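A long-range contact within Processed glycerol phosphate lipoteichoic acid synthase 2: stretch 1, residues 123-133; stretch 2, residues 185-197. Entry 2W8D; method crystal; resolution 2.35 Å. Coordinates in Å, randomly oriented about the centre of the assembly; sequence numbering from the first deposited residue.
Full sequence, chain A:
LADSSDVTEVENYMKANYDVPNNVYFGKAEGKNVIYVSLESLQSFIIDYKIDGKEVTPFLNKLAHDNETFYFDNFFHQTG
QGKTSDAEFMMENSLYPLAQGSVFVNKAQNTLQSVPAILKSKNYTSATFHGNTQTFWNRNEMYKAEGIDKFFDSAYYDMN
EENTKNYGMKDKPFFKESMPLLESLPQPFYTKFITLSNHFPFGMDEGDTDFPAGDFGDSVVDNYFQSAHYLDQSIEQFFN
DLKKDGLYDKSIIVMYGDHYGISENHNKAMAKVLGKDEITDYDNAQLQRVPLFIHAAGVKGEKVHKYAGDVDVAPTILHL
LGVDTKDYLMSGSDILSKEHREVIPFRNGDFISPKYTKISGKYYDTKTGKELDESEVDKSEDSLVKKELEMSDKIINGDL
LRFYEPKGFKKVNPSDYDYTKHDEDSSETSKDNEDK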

# COMPACT_ATOMS: atom_id res chain seq x y z
N ASN A 123 18.49 14.26 1.39
CA ASN A 123 19.00 14.18 -0.01
C ASN A 123 18.43 13.08 -0.92
O ASN A 123 19.10 12.63 -1.87
CB ASN A 123 20.54 14.12 -0.04
CG ASN A 123 21.16 15.27 0.69
OD1 ASN A 123 20.85 16.44 0.40
ND2 ASN A 123 22.01 14.97 1.66
N TYR A 124 17.20 12.64 -0.64
CA TYR A 124 16.55 11.63 -1.49
C TYR A 124 15.99 12.25 -2.76
O TYR A 124 15.28 13.26 -2.73
CB TYR A 124 15.45 10.84 -0.72
CG TYR A 124 15.99 9.77 0.25
CD1 TYR A 124 15.79 8.40 0.01
CD2 TYR A 124 16.69 10.13 1.40
CE1 TYR A 124 16.28 7.45 0.90
CE2 TYR A 124 17.19 9.18 2.29
CZ TYR A 124 17.00 7.85 2.03
OH TYR A 124 17.48 6.93 2.94
N THR A 125 16.30 11.64 -3.89
CA THR A 125 15.60 11.97 -5.10
C THR A 125 14.38 11.04 -5.16
O THR A 125 14.50 9.87 -4.84
CB THR A 125 16.51 11.83 -6.33
OG1 THR A 125 17.64 12.74 -6.21
CG2 THR A 125 15.75 12.19 -7.58
N SER A 126 13.21 11.55 -5.51
CA SER A 126 12.03 10.70 -5.59
C SER A 126 11.49 10.62 -7.03
O SER A 126 11.53 11.62 -7.77
CB SER A 126 10.94 11.14 -4.59
OG SER A 126 10.66 12.54 -4.63
N ALA A 127 11.03 9.43 -7.41
CA ALA A 127 10.44 9.19 -8.74
C ALA A 127 9.34 8.12 -8.70
O ALA A 127 9.46 7.14 -7.98
CB ALA A 127 11.53 8.78 -9.74
N THR A 128 8.28 8.31 -9.50
CA THR A 128 7.30 7.25 -9.70
C THR A 128 7.50 6.63 -11.07
O THR A 128 7.82 7.35 -12.02
CB THR A 128 5.88 7.81 -9.63
OG1 THR A 128 5.67 8.36 -8.32
CG2 THR A 128 4.84 6.72 -9.93
N PHE A 129 7.29 5.31 -11.18
CA PHE A 129 7.29 4.61 -12.46
C PHE A 129 5.92 4.04 -12.71
O PHE A 129 5.32 3.45 -11.81
CB PHE A 129 8.32 3.48 -12.45
CG PHE A 129 9.72 3.95 -12.25
CD1 PHE A 129 10.58 4.11 -13.34
CD2 PHE A 129 10.18 4.30 -10.98
CE1 PHE A 129 11.86 4.57 -13.16
CE2 PHE A 129 11.48 4.77 -10.79
CZ PHE A 129 12.32 4.91 -11.88
N HIS A 130 5.40 4.17 -13.91
CA HIS A 130 4.08 3.66 -14.20
C HIS A 130 3.87 3.66 -15.70
O HIS A 130 4.22 4.62 -16.39
CB HIS A 130 3.05 4.54 -13.53
CG HIS A 130 1.65 4.06 -13.67
ND1 HIS A 130 1.25 2.82 -13.22
CD2 HIS A 130 0.56 4.65 -14.19
CE1 HIS A 130 -0.04 2.67 -13.47
NE2 HIS A 130 -0.48 3.77 -14.05
N GLY A 131 3.33 2.56 -16.22
CA GLY A 131 3.22 2.37 -17.66
C GLY A 131 1.93 2.89 -18.25
O GLY A 131 1.33 2.23 -19.07
N ASN A 132 1.49 4.08 -17.82
CA ASN A 132 0.25 4.67 -18.30
C ASN A 132 0.41 6.19 -18.25
O ASN A 132 1.34 6.67 -17.62
CB ASN A 132 -0.95 4.21 -17.45
CG ASN A 132 -2.33 4.61 -18.06
OD1 ASN A 132 -2.41 5.07 -19.19
ND2 ASN A 132 -3.39 4.42 -17.30
N THR A 133 -0.47 6.93 -18.90
CA THR A 133 -0.32 8.37 -18.91
C THR A 133 -0.38 8.96 -17.49
O THR A 133 -1.05 8.44 -16.61
CB THR A 133 -1.28 9.07 -19.90
OG1 THR A 133 -1.06 10.48 -19.84
CG2 THR A 133 -2.75 8.79 -19.58
N LEU A 185 19.23 7.26 -11.41
CA LEU A 185 18.81 8.13 -10.32
C LEU A 185 19.94 8.41 -9.33
O LEU A 185 20.57 7.48 -8.82
CB LEU A 185 17.61 7.53 -9.58
CG LEU A 185 16.18 7.97 -9.92
CD1 LEU A 185 15.92 8.12 -11.41
CD2 LEU A 185 15.14 7.01 -9.30
N PRO A 186 20.19 9.69 -9.04
CA PRO A 186 21.21 9.96 -8.02
C PRO A 186 20.75 9.36 -6.68
O PRO A 186 19.56 9.41 -6.36
CB PRO A 186 21.29 11.49 -7.99
CG PRO A 186 19.97 11.93 -8.49
CD PRO A 186 19.43 10.89 -9.41
N GLN A 187 21.67 8.77 -5.95
CA GLN A 187 21.38 8.02 -4.74
C GLN A 187 21.66 8.89 -3.51
O GLN A 187 22.58 9.69 -3.52
CB GLN A 187 22.24 6.75 -4.72
CG GLN A 187 21.61 5.61 -5.53
CD GLN A 187 22.34 4.30 -5.39
OE1 GLN A 187 22.57 3.81 -4.28
NE2 GLN A 187 22.70 3.72 -6.53
N PRO A 188 20.85 8.75 -2.44
CA PRO A 188 19.75 7.80 -2.23
C PRO A 188 18.48 8.20 -2.96
O PRO A 188 18.24 9.38 -3.17
CB PRO A 188 19.51 7.87 -0.73
CG PRO A 188 19.95 9.24 -0.32
CD PRO A 188 20.93 9.75 -1.35
N PHE A 189 17.67 7.22 -3.34
CA PHE A 189 16.42 7.51 -4.03
C PHE A 189 15.23 6.85 -3.38
O PHE A 189 15.36 5.78 -2.77
CB PHE A 189 16.50 7.15 -5.51
CG PHE A 189 16.77 5.70 -5.78
CD1 PHE A 189 15.82 4.73 -5.48
CD2 PHE A 189 17.97 5.30 -6.33
CE1 PHE A 189 16.10 3.36 -5.72
CE2 PHE A 189 18.23 3.96 -6.58
CZ PHE A 189 17.30 3.00 -6.28
N TYR A 190 14.06 7.47 -3.53
CA TYR A 190 12.80 6.94 -3.03
C TYR A 190 11.86 6.83 -4.23
O TYR A 190 11.56 7.84 -4.87
CB TYR A 190 12.25 7.94 -2.01
CG TYR A 190 10.82 7.68 -1.52
CD1 TYR A 190 9.70 7.99 -2.30
CD2 TYR A 190 10.62 7.20 -0.23
CE1 TYR A 190 8.42 7.78 -1.80
CE2 TYR A 190 9.39 7.01 0.28
CZ TYR A 190 8.29 7.27 -0.50
OH TYR A 190 7.10 7.04 0.09
N THR A 191 11.40 5.62 -4.53
CA THR A 191 10.75 5.32 -5.81
C THR A 191 9.52 4.46 -5.66
O THR A 191 9.43 3.66 -4.72
CB THR A 191 11.69 4.57 -6.78
OG1 THR A 191 12.27 3.44 -6.12
CG2 THR A 191 12.78 5.48 -7.23
N LYS A 192 8.56 4.65 -6.58
CA LYS A 192 7.30 3.93 -6.57
C LYS A 192 7.08 3.26 -7.91
O LYS A 192 7.10 3.94 -8.94
CB LYS A 192 6.11 4.87 -6.31
CG LYS A 192 6.03 5.48 -4.89
CD LYS A 192 5.55 6.97 -4.95
CE LYS A 192 4.25 7.11 -5.70
NZ LYS A 192 3.21 6.19 -5.12
N PHE A 193 6.85 1.94 -7.88
CA PHE A 193 6.48 1.20 -9.07
C PHE A 193 5.01 0.77 -9.03
O PHE A 193 4.60 -0.04 -8.18
CB PHE A 193 7.39 -0.01 -9.23
CG PHE A 193 8.80 0.33 -9.63
CD1 PHE A 193 9.21 0.18 -10.94
CD2 PHE A 193 9.71 0.82 -8.70
CE1 PHE A 193 10.51 0.51 -11.31
CE2 PHE A 193 10.99 1.13 -9.05
CZ PHE A 193 11.41 0.98 -10.37
N ILE A 194 4.19 1.34 -9.92
CA ILE A 194 2.76 1.02 -9.91
C ILE A 194 2.45 0.03 -11.04
O ILE A 194 2.45 0.40 -12.22
CB ILE A 194 1.86 2.29 -10.05
CG1 ILE A 194 2.39 3.46 -9.20
CG2 ILE A 194 0.34 1.92 -9.77
CD1 ILE A 194 2.38 3.26 -7.69
N THR A 195 2.22 -1.23 -10.66
CA THR A 195 1.95 -2.29 -11.63
C THR A 195 0.55 -2.09 -12.19
O THR A 195 -0.24 -1.41 -11.57
CB THR A 195 2.12 -3.72 -11.03
OG1 THR A 195 1.13 -3.98 -9.99
CG2 THR A 195 3.52 -3.88 -10.47
N LEU A 196 0.25 -2.74 -13.31
CA LEU A 196 -0.98 -2.59 -14.09
C LEU A 196 -1.70 -3.88 -14.48
O LEU A 196 -2.92 -3.85 -14.70
CB LEU A 196 -0.65 -1.91 -15.42
CG LEU A 196 -0.71 -0.39 -15.36
CD1 LEU A 196 -0.30 0.23 -16.67
CD2 LEU A 196 -2.11 0.08 -14.88
N SER A 197 -0.94 -4.96 -14.66
CA SER A 197 -1.40 -6.15 -15.35
C SER A 197 -2.50 -6.92 -14.60
O SER A 197 -3.37 -7.47 -15.24
CB SER A 197 -0.22 -7.10 -15.63
OG SER A 197 0.54 -6.71 -16.79
O HOH W 1 3.03 0.04 -14.79

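Neighbouring parallel strands illustrate how a regular backbone ladder sets side chains in register, leaving shape to complete the fit. Here the strand that begins at Thr125 and strand 189-194 run 12° from parallel, their axes 4.6 Å apart at closest approach. As is usual in parallel pairing, alternate residues of stretch 1 bond to residues flanking their partners: Thr125 O accepts from Tyr190 N (2.8 Å), Ala127 N donates to Tyr190 O (3.0 Å), and Phe129 N donates to Lys192 O at a short 2.6 Å.

On the face carrying Thr125, Ala127 and Phe129, a small residue makes room for larger ones. The methyl of Ala127 leaves space that Leu185 reaches into, CD2 lying 4.0 Å from Ala127 CB. Beyond it, the Phe129 and Phe193 rings form an offset stack, centroids 4.4 Å apart and planes within 4°, while Thr191 CG2 fits against the ring edge, 3.9 Å from Phe129 CE2.

The ends close differently. Pro188, which follows a cis peptide bond, lays its CB over the Tyr124 ring face, 3.7 Å from the centroid, a CH-pi contact. At the other end, His130 ND1 donates to Ile194 O (2.9 Å), and a water bridges that same oxygen to Gly131 N. Leu196 then packs alongside, its CD2 3.6 Å from His130 CE1 and its CD1 3.5 Å from Gly131 O.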